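Local structure of malonyl-CoA decarboxylase (Rhodopseudomonas palustris, 4KSA) at residues 42-46 / 58-62; 91-96 / 110-115; 133-137 / 222-226. The protein probably catalyses the decarboxylation of malonyl-CoA to acetyl-CoA and carbon dioxide. All blocks are in the same frame, centred on the assembly; numbering follows the deposited sequence.

Contact 1: residues 42-46 / 58-62; sequences LSETL and LAASL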
loop_
_atom_site.group_PDB
_atom_site.type_symbol
_atom_site.label_atom_id
_atom_site.label_comp_id
_atom_site.label_asym_id
_atom_site.label_seq_id
_atom_site.Cartn_x
_atom_site.Cartn_y
_atom_site.Cartn_z
ATOM N N LEU A 42 -22.261 35.846 -6.544
ATOM C CA LEU A 42 -22.102 34.498 -6.002
ATOM C C LEU A 42 -21.108 34.486 -4.840
ATOM O O LEU A 42 -21.372 33.913 -3.792
ATOM C CB LEU A 42 -21.621 33.574 -7.109
ATOM C CG LEU A 42 -21.813 32.088 -6.879
ATOM C CD1 LEU A 42 -23.219 31.809 -6.372
ATOM C CD2 LEU A 42 -21.556 31.367 -8.198
ATOM N N SER A 43 -19.962 35.122 -5.039
ATOM C CA SER A 43 -18.955 35.196 -3.992
ATOM C C SER A 43 -19.611 35.721 -2.707
ATOM O O SER A 43 -19.261 35.305 -1.602
ATOM C CB SER A 43 -17.817 36.139 -4.416
ATOM O OG SER A 43 -17.275 35.750 -5.665
ATOM N N GLU A 44 -20.561 36.636 -2.868
ATOM C CA GLU A 44 -21.269 37.235 -1.744
ATOM C C GLU A 44 -22.189 36.238 -1.032
ATOM O O GLU A 44 -22.294 36.257 0.198
ATOM C CB GLU A 44 -22.075 38.443 -2.225
ATOM C CG GLU A 44 -21.235 39.658 -2.527
ATOM C CD GLU A 44 -20.520 40.169 -1.299
ATOM O OE1 GLU A 44 -19.664 41.071 -1.438
ATOM O OE2 GLU A 44 -20.816 39.663 -0.189
ATOM N N THR A 45 -22.860 35.389 -1.806
ATOM C CA THR A 45 -23.734 34.380 -1.236
ATOM C C THR A 45 -22.822 33.425 -0.457
ATOM O O THR A 45 -22.996 33.227 0.744
ATOM C CB THR A 45 -24.489 33.569 -2.329
ATOM O OG1 THR A 45 -25.232 34.455 -3.174
ATOM C CG2 THR A 45 -25.446 32.560 -1.689
ATOM N N LEU A 46 -21.843 32.850 -1.151
ATOM C CA LEU A 46 -20.890 31.924 -0.548
ATOM C C LEU A 46 -20.306 32.464 0.751
ATOM O O LEU A 46 -20.285 31.779 1.771
ATOM C CB LEU A 46 -19.751 31.635 -1.524
ATOM C CG LEU A 46 -18.678 30.667 -1.031
ATOM C CD1 LEU A 46 -19.301 29.291 -0.762
ATOM C CD2 LEU A 46 -17.572 30.562 -2.070
ATOM N N LEU A 58 -22.126 26.019 -3.661
ATOM C CA LEU A 58 -21.920 27.365 -4.166
ATOM C C LEU A 58 -20.512 27.539 -4.712
ATOM O O LEU A 58 -20.327 27.976 -5.860
ATOM C CB LEU A 58 -22.187 28.395 -3.059
ATOM C CG LEU A 58 -23.667 28.638 -2.709
ATOM C CD1 LEU A 58 -23.791 29.654 -1.564
ATOM C CD2 LEU A 58 -24.394 29.136 -3.962
ATOM N N ALA A 59 -19.527 27.192 -3.883
ATOM C CA ALA A 59 -18.128 27.289 -4.263
ATOM C C ALA A 59 -17.906 26.474 -5.535
ATOM O O ALA A 59 -17.331 26.952 -6.514
ATOM C CB ALA A 59 -17.232 26.780 -3.122
ATOM N N ALA A 60 -18.372 25.241 -5.527
ATOM C CA ALA A 60 -18.206 24.410 -6.700
ATOM C C ALA A 60 -18.796 25.154 -7.898
ATOM O O ALA A 60 -18.242 25.129 -8.996
ATOM C CB ALA A 60 -18.907 23.087 -6.492
ATOM N N SER A 61 -19.909 25.843 -7.657
ATOM C CA SER A 61 -20.609 26.588 -8.688
ATOM C C SER A 61 -19.774 27.774 -9.174
ATOM O O SER A 61 -19.595 27.956 -10.381
ATOM C CB SER A 61 -21.966 27.069 -8.139
ATOM O OG SER A 61 -22.948 27.208 -9.165
ATOM N N LEU A 62 -19.258 28.568 -8.235
ATOM C CA LEU A 62 -18.444 29.744 -8.560
ATOM C C LEU A 62 -17.206 29.384 -9.386
ATOM O O LEU A 62 -16.880 30.068 -10.360
ATOM C CB LEU A 62 -18.025 30.466 -7.267
ATOM C CG LEU A 62 -17.321 31.824 -7.405
ATOM C CD1 LEU A 62 -17.482 32.634 -6.133
ATOM C CD2 LEU A 62 -15.858 31.614 -7.709
#
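Leu42 lies over the side of the facing helix, with its CD1 3.8 Å from Leu58 CD2 and its CD2 3.8 Å from Leu62 CB. The motif is an antiparallel helical hairpin. Helix 36-48 and helix 52-68 follow each other in the chain across a short connection. Their axes in these segments run at 161° and come within 9.6 Å. Two pairings set the register: the CA atoms of Leu46 and Leu58 are 5.9 Å apart, and those of Leu42 and Leu62 are 6.5 Å apart. The leucines are thus spaced one helical turn apart on both helices and meet across the gap. Leu46 packs its CD1 3.8 Å from Leu58 CB and its CD2 3.9 Å from Ala59 CB. The small Ala59 leaves room for this leucine. No hydrogen bond crosses between the segments, so the contact rests on apolar packing. Helix 118-126 closes one side, where Leu126 touches Leu46, Ala59 and Leu62. Glu44 turns away from the hairpin partner and forms a salt bridge with Arg118. Ser43 also turns away overall. Its hydroxyl is hydrogen-bonded to Leu39 O, one turn back, yet Ser43 OG still lies 3.2 Å from Leu62 CD1.

Contact 2: residues 91-96 / 110-115; sequences ELNTAI and ELLRAA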
loop_
_atom_site.group_PDB
_atom_site.type_symbol
_atom_site.label_atom_id
_atom_site.label_comp_id
_atom_site.label_asym_id
_atom_site.label_seq_id
_atom_site.Cartn_x
_atom_site.Cartn_y
_atom_site.Cartn_z
ATOM N N GLU A 91 -15.065 49.354 9.833
ATOM C CA GLU A 91 -14.700 48.713 11.080
ATOM C C GLU A 91 -13.201 48.652 11.298
ATOM O O GLU A 91 -12.732 48.710 12.427
ATOM C CB GLU A 91 -15.335 47.331 11.179
ATOM C CG GLU A 91 -15.139 46.448 10.003
ATOM C CD GLU A 91 -16.253 45.432 9.905
ATOM O OE1 GLU A 91 -16.045 44.322 9.350
ATOM O OE2 GLU A 91 -17.353 45.765 10.388
ATOM N N LEU A 92 -12.430 48.555 10.232
ATOM C CA LEU A 92 -11.001 48.546 10.430
ATOM C C LEU A 92 -10.624 49.846 11.168
ATOM O O LEU A 92 -9.919 49.819 12.183
ATOM C CB LEU A 92 -10.268 48.443 9.092
ATOM C CG LEU A 92 -8.746 48.350 9.241
ATOM C CD1 LEU A 92 -8.384 47.202 10.181
ATOM C CD2 LEU A 92 -8.093 48.160 7.881
ATOM N N ASN A 93 -11.110 50.985 10.682
ATOM C CA ASN A 93 -10.799 52.252 11.341
ATOM C C ASN A 93 -11.340 52.283 12.766
ATOM O O ASN A 93 -10.692 52.802 13.677
ATOM C CB ASN A 93 -11.343 53.435 10.536
ATOM C CG ASN A 93 -10.280 54.055 9.636
ATOM O OD1 ASN A 93 -9.228 54.513 10.120
ATOM N ND2 ASN A 93 -10.536 54.064 8.323
ATOM N N THR A 94 -12.534 51.729 12.949
ATOM C CA THR A 94 -13.147 51.650 14.265
ATOM C C THR A 94 -12.154 50.955 15.194
ATOM O O THR A 94 -11.838 51.449 16.278
ATOM C CB THR A 94 -14.425 50.792 14.220
ATOM O OG1 THR A 94 -15.292 51.284 13.197
ATOM C CG2 THR A 94 -15.139 50.823 15.551
ATOM N N ALA A 95 -11.666 49.802 14.747
ATOM C CA ALA A 95 -10.732 49.004 15.522
ATOM C C ALA A 95 -9.410 49.704 15.730
ATOM O O ALA A 95 -8.733 49.456 16.730
ATOM C CB ALA A 95 -10.515 47.657 14.852
ATOM N N ILE A 96 -9.030 50.565 14.788
ATOM C CA ILE A 96 -7.772 51.299 14.916
ATOM C C ILE A 96 -7.920 52.325 16.030
ATOM O O ILE A 96 -7.000 52.541 16.824
ATOM C CB ILE A 96 -7.384 52.060 13.616
ATOM C CG1 ILE A 96 -7.024 51.076 12.507
ATOM C CG2 ILE A 96 -6.167 52.955 13.876
ATOM C CD1 ILE A 96 -5.664 50.418 12.718
ATOM N N GLU A 110 -9.105 42.293 17.734
ATOM C CA GLU A 110 -10.098 42.805 16.790
ATOM C C GLU A 110 -9.429 43.494 15.602
ATOM O O GLU A 110 -9.902 43.399 14.466
ATOM C CB GLU A 110 -11.026 43.779 17.510
ATOM C CG GLU A 110 -11.879 44.633 16.602
ATOM C CD GLU A 110 -12.852 43.822 15.790
ATOM O OE1 GLU A 110 -12.409 43.117 14.857
ATOM O OE2 GLU A 110 -14.064 43.885 16.090
ATOM N N LEU A 111 -8.337 44.200 15.870
ATOM C CA LEU A 111 -7.593 44.865 14.809
ATOM C C LEU A 111 -7.189 43.799 13.780
ATOM O O LEU A 111 -7.423 43.957 12.578
ATOM C CB LEU A 111 -6.341 45.518 15.376
ATOM C CG LEU A 111 -6.117 46.982 15.048
ATOM C CD1 LEU A 111 -4.753 47.360 15.585
ATOM C CD2 LEU A 111 -6.193 47.221 13.547
ATOM N N LEU A 112 -6.594 42.711 14.271
ATOM C CA LEU A 112 -6.171 41.591 13.434
ATOM C C LEU A 112 -7.371 41.028 12.678
ATOM O O LEU A 112 -7.265 40.668 11.520
ATOM C CB LEU A 112 -5.527 40.501 14.303
ATOM C CG LEU A 112 -5.250 39.098 13.740
ATOM C CD1 LEU A 112 -4.287 39.171 12.569
ATOM C CD2 LEU A 112 -4.680 38.210 14.854
ATOM N N ARG A 113 -8.515 40.954 13.334
ATOM C CA ARG A 113 -9.716 40.458 12.683
ATOM C C ARG A 113 -10.135 41.473 11.608
ATOM O O ARG A 113 -10.402 41.122 10.465
ATOM C CB ARG A 113 -10.815 40.276 13.744
ATOM C CG ARG A 113 -12.253 40.283 13.252
ATOM C CD ARG A 113 -12.621 38.981 12.600
ATOM N NE ARG A 113 -13.994 38.982 12.083
ATOM C CZ ARG A 113 -14.541 37.952 11.436
ATOM N NH1 ARG A 113 -13.827 36.845 11.233
ATOM N NH2 ARG A 113 -15.794 38.029 10.986
ATOM N N ALA A 114 -10.160 42.745 11.991
ATOM C CA ALA A 114 -10.551 43.826 11.108
ATOM C C ALA A 114 -9.681 43.984 9.859
ATOM O O ALA A 114 -10.185 44.355 8.801
ATOM C CB ALA A 114 -10.564 45.135 11.887
ATOM N N ALA A 115 -8.387 43.701 9.969
ATOM C CA ALA A 115 -7.507 43.890 8.832
ATOM C C ALA A 115 -7.571 42.820 7.759
ATOM O O ALA A 115 -7.216 43.068 6.614
ATOM C CB ALA A 115 -6.084 44.040 9.307
#
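Two alanines let these helices come close. Ala95 CB and Ala114 CB are 3.9 Å apart, and the axes of the two segments approach to 8.6 Å. Larger side chains fill the space beside them. Leu92 leaves its helix sideways, but its t, p conformation (chi1 -177°, chi2 54°) brings CD1 across the gap. That methyl lies 3.5 Å from Ala114 CB and 4.0 Å from Ala115 CB. Leu111 has a chi1 of -128°, between the usual wells. Its CD2 sits 3.3 Å from Ile96 CD1, a tight approach, and 4.0 Å from Leu92 CD1. Ile96 leaves sideways, and its m, m conformation places CD1 beside Leu111 CD2. The segments belong to helix 89-101 and helix 105-115, which form an antiparallel helical hairpin in the N-terminal domain of malonyl-CoA decarboxylase; the segment axes run at 160°. Glu110 takes chi1 t and chi2 p, and its aliphatic part packs on the alanine, with Glu110 CG 3.8 Å from Ala95 CB. The hairpin also meets the second subunit. There Ile96 packs on Leu111 of that subunit and Ala115 on its Leu112. Asn93 points away from the hairpin partner, and its OD1 accepts a hydrogen bond from Arg100 of the second subunit.

Contact 3: residues 133-137 / 222-226; sequences TAALV and PRLVD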
loop_
_atom_site.group_PDB
_atom_site.type_symbol
_atom_site.label_atom_id
_atom_site.label_comp_id
_atom_site.label_asym_id
_atom_site.label_seq_id
_atom_site.Cartn_x
_atom_site.Cartn_y
_atom_site.Cartn_z
ATOM N N THR A 133 -8.399 23.299 -4.923
ATOM C CA THR A 133 -7.015 23.740 -4.873
ATOM C C THR A 133 -6.425 23.927 -6.259
ATOM O O THR A 133 -5.770 24.934 -6.535
ATOM C CB THR A 133 -6.152 22.757 -4.108
ATOM O OG1 THR A 133 -6.637 22.662 -2.768
ATOM C CG2 THR A 133 -4.711 23.229 -4.075
ATOM N N ALA A 134 -6.658 22.958 -7.135
ATOM C CA ALA A 134 -6.131 23.032 -8.492
ATOM C C ALA A 134 -6.694 24.265 -9.195
ATOM O O ALA A 134 -5.975 24.996 -9.868
ATOM C CB ALA A 134 -6.489 21.769 -9.261
ATOM N N ALA A 135 -7.987 24.492 -9.028
ATOM C CA ALA A 135 -8.628 25.639 -9.642
ATOM C C ALA A 135 -8.039 26.935 -9.056
ATOM O O ALA A 135 -7.800 27.898 -9.785
ATOM C CB ALA A 135 -10.124 25.564 -9.410
ATOM N N LEU A 136 -7.798 26.957 -7.745
ATOM C CA LEU A 136 -7.233 28.142 -7.123
ATOM C C LEU A 136 -5.829 28.419 -7.621
ATOM O O LEU A 136 -5.417 29.569 -7.705
ATOM C CB LEU A 136 -7.204 28.016 -5.601
ATOM C CG LEU A 136 -8.412 28.519 -4.804
ATOM C CD1 LEU A 136 -8.769 29.943 -5.221
ATOM C CD2 LEU A 136 -9.572 27.621 -5.048
ATOM N N VAL A 137 -5.082 27.376 -7.944
ATOM C CA VAL A 137 -3.731 27.581 -8.434
ATOM C C VAL A 137 -3.813 28.210 -9.813
ATOM O O VAL A 137 -3.054 29.133 -10.138
ATOM C CB VAL A 137 -2.939 26.257 -8.525
ATOM C CG1 VAL A 137 -1.616 26.478 -9.264
ATOM C CG2 VAL A 137 -2.683 25.716 -7.118
ATOM N N PRO A 222 0.049 16.095 -1.475
ATOM C CA PRO A 222 -1.352 15.661 -1.477
ATOM C C PRO A 222 -2.383 16.724 -1.896
ATOM O O PRO A 222 -3.467 16.364 -2.346
ATOM C CB PRO A 222 -1.565 15.161 -0.040
ATOM C CG PRO A 222 -0.537 15.926 0.772
ATOM C CD PRO A 222 0.665 15.939 -0.140
ATOM N N ARG A 223 -2.058 18.017 -1.760
ATOM C CA ARG A 223 -2.994 19.088 -2.137
ATOM C C ARG A 223 -3.327 19.063 -3.614
ATOM O O ARG A 223 -4.422 19.440 -3.999
ATOM C CB ARG A 223 -2.445 20.482 -1.809
ATOM C CG ARG A 223 -2.441 20.851 -0.348
ATOM C CD ARG A 223 -3.840 20.998 0.224
ATOM N NE ARG A 223 -3.769 21.391 1.628
ATOM C CZ ARG A 223 -4.768 21.947 2.304
ATOM N NH1 ARG A 223 -4.602 22.273 3.582
ATOM N NH2 ARG A 223 -5.930 22.179 1.697
ATOM N N LEU A 224 -2.367 18.656 -4.435
ATOM C CA LEU A 224 -2.555 18.577 -5.867
ATOM C C LEU A 224 -2.219 17.168 -6.295
ATOM O O LEU A 224 -1.120 16.880 -6.768
ATOM C CB LEU A 224 -1.646 19.559 -6.584
ATOM C CG LEU A 224 -1.957 21.030 -6.358
ATOM C CD1 LEU A 224 -0.949 21.867 -7.117
ATOM C CD2 LEU A 224 -3.382 21.339 -6.823
ATOM N N VAL A 225 -3.194 16.295 -6.102
ATOM C CA VAL A 225 -3.090 14.893 -6.435
ATOM C C VAL A 225 -2.610 14.608 -7.854
ATOM O O VAL A 225 -3.060 15.238 -8.800
ATOM C CB VAL A 225 -4.451 14.195 -6.199
ATOM C CG1 VAL A 225 -4.587 12.976 -7.114
ATOM C CG2 VAL A 225 -4.548 13.770 -4.717
ATOM N N ASP A 226 -1.691 13.648 -7.961
ATOM C CA ASP A 226 -1.111 13.218 -9.221
ATOM C C ASP A 226 -0.357 14.302 -9.945
ATOM O O ASP A 226 -0.036 14.155 -11.108
ATOM C CB ASP A 226 -2.206 12.669 -10.150
ATOM C CG ASP A 226 -2.653 11.263 -9.762
ATOM O OD1 ASP A 226 -3.733 10.830 -10.228
ATOM O OD2 ASP A 226 -1.924 10.596 -9.000
#
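Residues 133-137 are a turn of helix 132-146, with the backbone hydrogen bond from Val137 N to Thr133 O at 2.9 Å. Residues 222-226 form an irregular loop between strands 214-220 and 230-237, which are antiparallel neighbours in the sheet. The chain leaves helix-like backbone angles at Arg223 for a more extended conformation at Leu224. The CA atoms of Ala134 and Leu224 are 6.3 Å apart. Leu224 meets Thr133, Ala134 and Val137. Its CD2 lies 3.6 Å from Thr133 CG2 and 3.6 Å from Ala134 CA, while its CD1 is 4.2 Å from Val137 CG2. Thr133 CB also rests 3.7 Å from Arg223 O. The Thr133 hydroxyl is hydrogen-bonded to Asn127. The side chain of Arg223 has partners beyond the helix: a weak hydrogen bond to Trp167 O and a cation-pi contact with Phe172 of the second subunit. The contact joins a helix of the N-terminal domain to the loop between two antiparallel strands of the C-terminal domain, which belongs to the acetyltransferase clan. No hydrogen bond crosses between the segments, so their direct attachment is by van der Waals packing around Leu224, while the polar ends of Thr133 and Arg223 have their partners outside the two segments.

How the contacts relate
The three contacts follow one another along the chain without interleaving. Contacts 1 and 2 are both helical hairpins, with helix 71-83 between them; their centres are about 26 Å apart and their nearest atoms about 12 Å apart. Contact 3 is different: 84 residues separate its segments, and it joins the helical part to a connection of the seven-stranded mixed sheet. Its centre is about 19 Å from that of contact 1 and about 33 Å from that of contact 2. Helix 118-126 links the surroundings of contacts 1 and 3, since Leu126 touches residues of both. Contacts 2 and 3 both reach the second subunit. Two local hairpins thus form part of the helical region, and a long-range contact joins that region to a loop of the sheet.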